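Local coordinates for protein oxidoreductase, Gfo/Idh/MocA family (Vibrio cholerae, PDB 1XEA) that probably acts as an NAD(P)-dependent oxidoreductase of the Gfo/Idh/MocA family, binding its dinucleotide cofactor through a Rossmann-fold domain, at residues Ala17-Leu22 with Ile28-Cys33; Ser134-Gln139 with Val175-Gln180. All blocks are in the same frame, centred on the assembly; numbering follows the deposited sequence.

Contact 1 (Ala17-Leu22 with Ile28-Cys33)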
loop_
_atom_site.group_PDB
_atom_site.type_symbol
_atom_site.label_atom_id
_atom_site.label_comp_id
_atom_site.label_asym_id
_atom_site.label_seq_id
_atom_site.Cartn_x
_atom_site.Cartn_y
_atom_site.Cartn_z
ATOM N N ALA A 17 -12.121 23.947 12.727
ATOM C CA ALA A 17 -11.380 23.220 13.747
ATOM C C ALA A 17 -11.521 23.742 15.164
ATOM O O ALA A 17 -12.017 23.048 16.054
ATOM C CB ALA A 17 -9.901 23.181 13.367
ATOM N N TYR A 18 -11.070 24.970 15.374
ATOM C CA TYR A 18 -11.105 25.570 16.702
ATOM C C TYR A 18 -12.470 25.566 17.388
ATOM O O TYR A 18 -12.654 24.916 18.420
ATOM C CB TYR A 18 -10.543 26.984 16.627
ATOM C CG TYR A 18 -9.083 27.002 16.264
ATOM C CD1 TYR A 18 -8.660 27.504 15.045
ATOM C CD2 TYR A 18 -8.117 26.536 17.157
ATOM C CE1 TYR A 18 -7.308 27.554 14.723
ATOM C CE2 TYR A 18 -6.758 26.580 16.847
ATOM C CZ TYR A 18 -6.361 27.095 15.628
ATOM O OH TYR A 18 -5.019 27.187 15.321
ATOM N N LEU A 19 -13.424 26.283 16.814
ATOM C CA LEU A 19 -14.753 26.351 17.396
ATOM C C LEU A 19 -15.299 24.967 17.756
ATOM O O LEU A 19 -15.688 24.727 18.904
ATOM C CB LEU A 19 -15.709 27.061 16.442
ATOM C CG LEU A 19 -16.633 28.070 17.116
ATOM C CD1 LEU A 19 -17.598 28.605 16.077
ATOM C CD2 LEU A 19 -17.390 27.424 18.262
ATOM N N PRO A 20 -15.321 24.032 16.788
ATOM C CA PRO A 20 -15.839 22.704 17.114
ATOM C C PRO A 20 -15.091 21.988 18.237
ATOM O O PRO A 20 -15.690 21.237 19.007
ATOM C CB PRO A 20 -15.767 21.967 15.774
ATOM C CG PRO A 20 -14.682 22.663 15.039
ATOM C CD PRO A 20 -14.920 24.101 15.371
ATOM N N VAL A 21 -13.790 22.222 18.349
ATOM C CA VAL A 21 -13.015 21.575 19.398
ATOM C C VAL A 21 -13.267 22.239 20.736
ATOM O O VAL A 21 -13.414 21.564 21.737
ATOM C CB VAL A 21 -11.505 21.629 19.103
ATOM C CG1 VAL A 21 -10.714 21.198 20.325
ATOM C CG2 VAL A 21 -11.184 20.740 17.932
ATOM N N LEU A 22 -13.321 23.563 20.753
ATOM C CA LEU A 22 -13.543 24.264 21.998
ATOM C C LEU A 22 -14.943 24.144 22.548
ATOM O O LEU A 22 -15.118 23.917 23.741
ATOM C CB LEU A 22 -13.206 25.728 21.831
ATOM C CG LEU A 22 -11.789 26.075 22.279
ATOM C CD1 LEU A 22 -10.753 25.261 21.518
ATOM C CD2 LEU A 22 -11.585 27.551 22.054
ATOM N N ILE A 28 -14.957 25.023 30.100
ATOM C CA ILE A 28 -14.522 26.189 29.350
ATOM C C ILE A 28 -15.722 26.952 28.841
ATOM O O ILE A 28 -16.527 26.413 28.082
ATOM C CB ILE A 28 -13.655 25.783 28.148
ATOM C CG1 ILE A 28 -12.331 25.231 28.650
ATOM C CG2 ILE A 28 -13.404 26.979 27.229
ATOM C CD1 ILE A 28 -11.428 24.790 27.540
ATOM N N GLU A 29 -15.855 28.202 29.262
ATOM C CA GLU A 29 -16.967 29.011 28.797
ATOM C C GLU A 29 -16.429 29.802 27.621
ATOM O O GLU A 29 -15.332 30.344 27.682
ATOM C CB GLU A 29 -17.476 29.939 29.916
ATOM C CG GLU A 29 -18.616 30.885 29.500
ATOM C CD GLU A 29 -19.411 31.431 30.692
ATOM O OE1 GLU A 29 -20.184 32.401 30.504
ATOM O OE2 GLU A 29 -19.267 30.885 31.813
ATOM N N LEU A 30 -17.192 29.828 26.536
ATOM C CA LEU A 30 -16.780 30.538 25.338
ATOM C C LEU A 30 -17.452 31.891 25.184
ATOM O O LEU A 30 -18.560 32.119 25.679
ATOM C CB LEU A 30 -17.070 29.690 24.099
ATOM C CG LEU A 30 -15.912 28.889 23.502
ATOM C CD1 LEU A 30 -16.442 27.991 22.401
ATOM C CD2 LEU A 30 -14.847 29.838 22.953
ATOM N N VAL A 31 -16.766 32.789 24.489
ATOM C CA VAL A 31 -17.285 34.119 24.239
ATOM C C VAL A 31 -17.002 34.435 22.777
ATOM O O VAL A 31 -15.916 34.890 22.432
ATOM C CB VAL A 31 -16.606 35.174 25.157
ATOM C CG1 VAL A 31 -17.238 36.530 24.929
ATOM C CG2 VAL A 31 -16.747 34.773 26.626
ATOM N N LEU A 32 -17.974 34.174 21.912
ATOM C CA LEU A 32 -17.783 34.431 20.495
ATOM C C LEU A 32 -17.740 35.914 20.161
ATOM O O LEU A 32 -18.432 36.736 20.768
ATOM C CB LEU A 32 -18.871 33.741 19.668
ATOM C CG LEU A 32 -18.893 32.210 19.769
ATOM C CD1 LEU A 32 -19.897 31.662 18.777
ATOM C CD2 LEU A 32 -17.510 31.634 19.487
ATOM N N CYS A 33 -16.904 36.246 19.186
ATOM C CA CYS A 33 -16.746 37.619 18.750
ATOM C C CYS A 33 -16.267 37.697 17.314
ATOM O O CYS A 33 -15.276 37.071 16.942
ATOM C CB CYS A 33 -15.743 38.339 19.635
ATOM S SG CYS A 33 -15.277 39.936 18.973
#

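Contact 2 (Ser134-Gln139 with Val175-Gln180)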
loop_
_atom_site.group_PDB
_atom_site.type_symbol
_atom_site.label_atom_id
_atom_site.label_comp_id
_atom_site.label_asym_id
_atom_site.label_seq_id
_atom_site.Cartn_x
_atom_site.Cartn_y
_atom_site.Cartn_z
ATOM N N SER A 134 9.882 10.986 19.611
ATOM C CA SER A 134 9.961 11.852 20.791
ATOM C C SER A 134 10.565 13.222 20.491
ATOM O O SER A 134 10.193 14.224 21.104
ATOM C CB SER A 134 10.751 11.160 21.913
ATOM O OG SER A 134 12.028 10.711 21.481
ATOM N N GLU A 135 11.502 13.252 19.549
ATOM C CA GLU A 135 12.131 14.491 19.151
ATOM C C GLU A 135 11.060 15.518 18.750
ATOM O O GLU A 135 11.236 16.712 18.959
ATOM C CB GLU A 135 13.087 14.257 17.982
ATOM C CG GLU A 135 14.437 13.606 18.331
ATOM C CD GLU A 135 14.348 12.133 18.745
ATOM O OE1 GLU A 135 13.415 11.421 18.306
ATOM O OE2 GLU A 135 15.239 11.687 19.502
ATOM N N LEU A 136 9.949 15.080 18.173
ATOM C CA LEU A 136 8.940 16.054 17.813
ATOM C C LEU A 136 8.173 16.495 19.036
ATOM O O LEU A 136 7.856 17.676 19.188
ATOM C CB LEU A 136 7.968 15.512 16.765
ATOM C CG LEU A 136 8.513 15.499 15.339
ATOM C CD1 LEU A 136 7.431 15.027 14.411
ATOM C CD2 LEU A 136 9.004 16.878 14.934
ATOM N N ALA A 137 7.875 15.554 19.921
ATOM C CA ALA A 137 7.131 15.887 21.135
ATOM C C ALA A 137 7.912 16.879 21.984
ATOM O O ALA A 137 7.385 17.916 22.374
ATOM C CB ALA A 137 6.852 14.628 21.941
ATOM N N GLN A 138 9.173 16.552 22.249
ATOM C CA GLN A 138 10.031 17.397 23.056
ATOM C C GLN A 138 10.582 18.607 22.314
ATOM O O GLN A 138 11.156 19.509 22.923
ATOM C CB GLN A 138 11.178 16.574 23.598
ATOM C CG GLN A 138 10.747 15.474 24.518
ATOM C CD GLN A 138 11.893 14.511 24.790
ATOM O OE1 GLN A 138 12.386 13.832 23.871
ATOM N NE2 GLN A 138 12.339 14.455 26.051
ATOM N N GLN A 139 10.409 18.618 20.999
ATOM C CA GLN A 139 10.869 19.723 20.163
ATOM C C GLN A 139 12.392 19.870 20.149
ATOM O O GLN A 139 12.928 20.959 20.351
ATOM C CB GLN A 139 10.191 21.028 20.614
ATOM C CG GLN A 139 8.690 20.860 20.766
ATOM C CD GLN A 139 7.924 22.162 20.727
ATOM O OE1 GLN A 139 8.072 22.954 19.797
ATOM N NE2 GLN A 139 7.083 22.387 21.732
ATOM N N VAL A 175 9.781 21.302 11.056
ATOM C CA VAL A 175 11.094 20.720 10.921
ATOM C C VAL A 175 12.151 21.525 11.651
ATOM O O VAL A 175 13.226 21.015 11.950
ATOM C CB VAL A 175 11.456 20.635 9.437
ATOM C CG1 VAL A 175 12.870 20.178 9.274
ATOM C CG2 VAL A 175 10.515 19.667 8.732
ATOM N N ASN A 176 11.826 22.784 11.943
ATOM C CA ASN A 176 12.733 23.721 12.611
ATOM C C ASN A 176 13.017 23.374 14.078
ATOM O O ASN A 176 12.692 24.128 14.990
ATOM C CB ASN A 176 12.152 25.128 12.507
ATOM C CG ASN A 176 13.174 26.194 12.781
ATOM O OD1 ASN A 176 14.314 25.896 13.135
ATOM N ND2 ASN A 176 12.785 27.446 12.605
ATOM N N LEU A 177 13.656 22.229 14.283
ATOM C CA LEU A 177 13.971 21.737 15.611
ATOM C C LEU A 177 15.295 22.271 16.151
ATOM O O LEU A 177 15.703 21.927 17.258
ATOM C CB LEU A 177 14.009 20.212 15.573
ATOM C CG LEU A 177 12.756 19.506 15.042
ATOM C CD1 LEU A 177 13.106 18.088 14.662
ATOM C CD2 LEU A 177 11.643 19.538 16.078
ATOM N N SER A 178 15.972 23.099 15.364
ATOM C CA SER A 178 17.260 23.657 15.772
ATOM C C SER A 178 17.194 25.176 15.926
ATOM O O SER A 178 18.216 25.839 16.119
ATOM C CB SER A 178 18.321 23.316 14.727
ATOM O OG SER A 178 18.120 24.069 13.539
ATOM N N ARG A 179 15.986 25.718 15.828
ATOM C CA ARG A 179 15.771 27.156 15.929
ATOM C C ARG A 179 16.638 27.866 14.905
ATOM O O ARG A 179 17.566 28.592 15.257
ATOM C CB ARG A 179 16.107 27.668 17.329
ATOM C CG ARG A 179 15.349 26.976 18.446
ATOM C CD ARG A 179 15.420 27.788 19.732
ATOM N NE ARG A 179 16.754 28.357 19.988
ATOM C CZ ARG A 179 17.157 29.583 19.629
ATOM N NH1 ARG A 179 16.331 30.396 18.983
ATOM N NH2 ARG A 179 18.379 30.009 19.943
ATOM N N GLN A 180 16.334 27.632 13.632
ATOM C CA GLN A 180 17.054 28.243 12.521
ATOM C C GLN A 180 16.357 29.580 12.270
ATOM O O GLN A 180 15.156 29.619 12.013
ATOM C CB GLN A 180 16.951 27.341 11.289
ATOM C CG GLN A 180 17.973 27.597 10.192
ATOM C CD GLN A 180 19.407 27.337 10.642
ATOM O OE1 GLN A 180 19.667 26.499 11.521
ATOM N NE2 GLN A 180 20.349 28.043 10.027
#

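Contact 1 (Ala17-Leu22 with Ile28-Cys33)
In Leu30 the second torsion (chi2 173°) sets CD1 anti to CA and carries this methyl from the strand out to CB of Leu22; in Leu22 a chi2 of 58° turns CD1 back and leaves CD2 as the extended branch, where it meets CD2 of Leu30. The two side chains cross at about a right angle. Leu30 CD1 rests 4.0 Å from CB of Leu22, close to where that side chain leaves the backbone, while Leu30 CD2 lies 4.1 Å from Leu22 CD2, so both branches of the strand leucine are used. One turn earlier in the helix, Leu19 adds its own branch: its CD2 comes within 4.3 Å of Leu30 CD1, which therefore sits by two helix residues spaced three apart. Leu19 also reaches further along the strand, where its CG lies 4.4 Å from Leu32 CD2.

The helix 12-22 is the connection of a beta-alpha-beta unit running from strand 3-8 to strand 28-33, within the Rossmann fold that probably holds the cofactor. Helix and strand segments run at 144° to each other, 10.6 Å apart at closest approach, a spacing that branched leucines from both sides can bridge. Leu30 points at the helix, whereas Leu32 reaches it only with the end of its side chain, and Met7 of the neighbouring strand 3-8 touches both Leu22 and Leu30. Val31, between them, packs instead on Ala51 and Tyr62.

The ring nitrogen of Pro20 has no hydrogen to give to the preceding turn, which fits the kink there; its ring packs on Leu263. Tyr18, on another side of the helix, stacks on His70 and hydrogen-bonds through OH to Asp93 OD1.

Contact 2 (Ser134-Gln139 with Val175-Gln180)
Leu177 CD2 lies over the face of the Gln139 carbonyl group, 4.2 Å from Gln139 C, and the same methyl is 4.1 Å from Glu135 O. A third neighbour, Leu136 CD2, meets it at 3.9 Å, the two leucine side chains crossing at about a right angle. A slim, apolar branch suits this place: it fits against the peptide groups at the end of a helix without asking them for a hydrogen bond. In both leucines CG stands beside the backbone N, anti to the carbonyl carbon, and the CD2 branches, not the extended CD1 methyls, converge. Leu147 of strand 146-152 touches both side chains, adding to the apolar surroundings.

Leu177 is presented by a tightly folded loop. Asn176 is the centre of an inverse gamma turn, closed by Leu177 N to Val175 O at 2.7 Å. Its flat amide grips the chain further on by both its oxygen and its nitrogen: OD1 accepts Gln180 N at 2.7 Å in the carbonyl plane, on a lone pair and almost straight (177°), whereas ND2 gives a longer bond of 3.3 Å to Gln180 O, which lies 21° out of the amide plane. ND2 also bonds Ser295 OG. An asparagine suits the site because one short side chain carries both a donor and an acceptor, and the paired bonds restrict rotation of its amide.

The carboxylate of Glu135 turns away from Leu177, taking Tyr230 OH on OE1 and Ala143 N on OE2, and its side chain is about 4 Å from the bound nickel ion. Gln139, with positive phi, is the C-prime residue of the Schellman motif that ends the helix: Glu140 N returns to Glu135 O and Gln139 N makes a weak bond to Leu136 O.

How the contacts relate
Starting from the N terminus, the chain leaves strand 3-8, runs through helix 12-22 and turns back at once into strand 28-33, so contact 1 closes a five-residue connection between helix 12-22 and the outermost strand 28-33, laying the helix on the parallel sheet. The remaining strands of that sheet, ending with 117-120, follow before contact 2 opens at helix 134-138. Contact 2 closes a longer excursion, which passes through strand 146-152 of the mixed sheet and helix 160-175 and returns in the loop before strand 186-193. The two contacts neither nest nor cross. Their centres lie 29 Å apart on opposite sides of the chain's centre, one in the Rossmann part, which probably binds the nucleotide, the other beside the eight-stranded sheet.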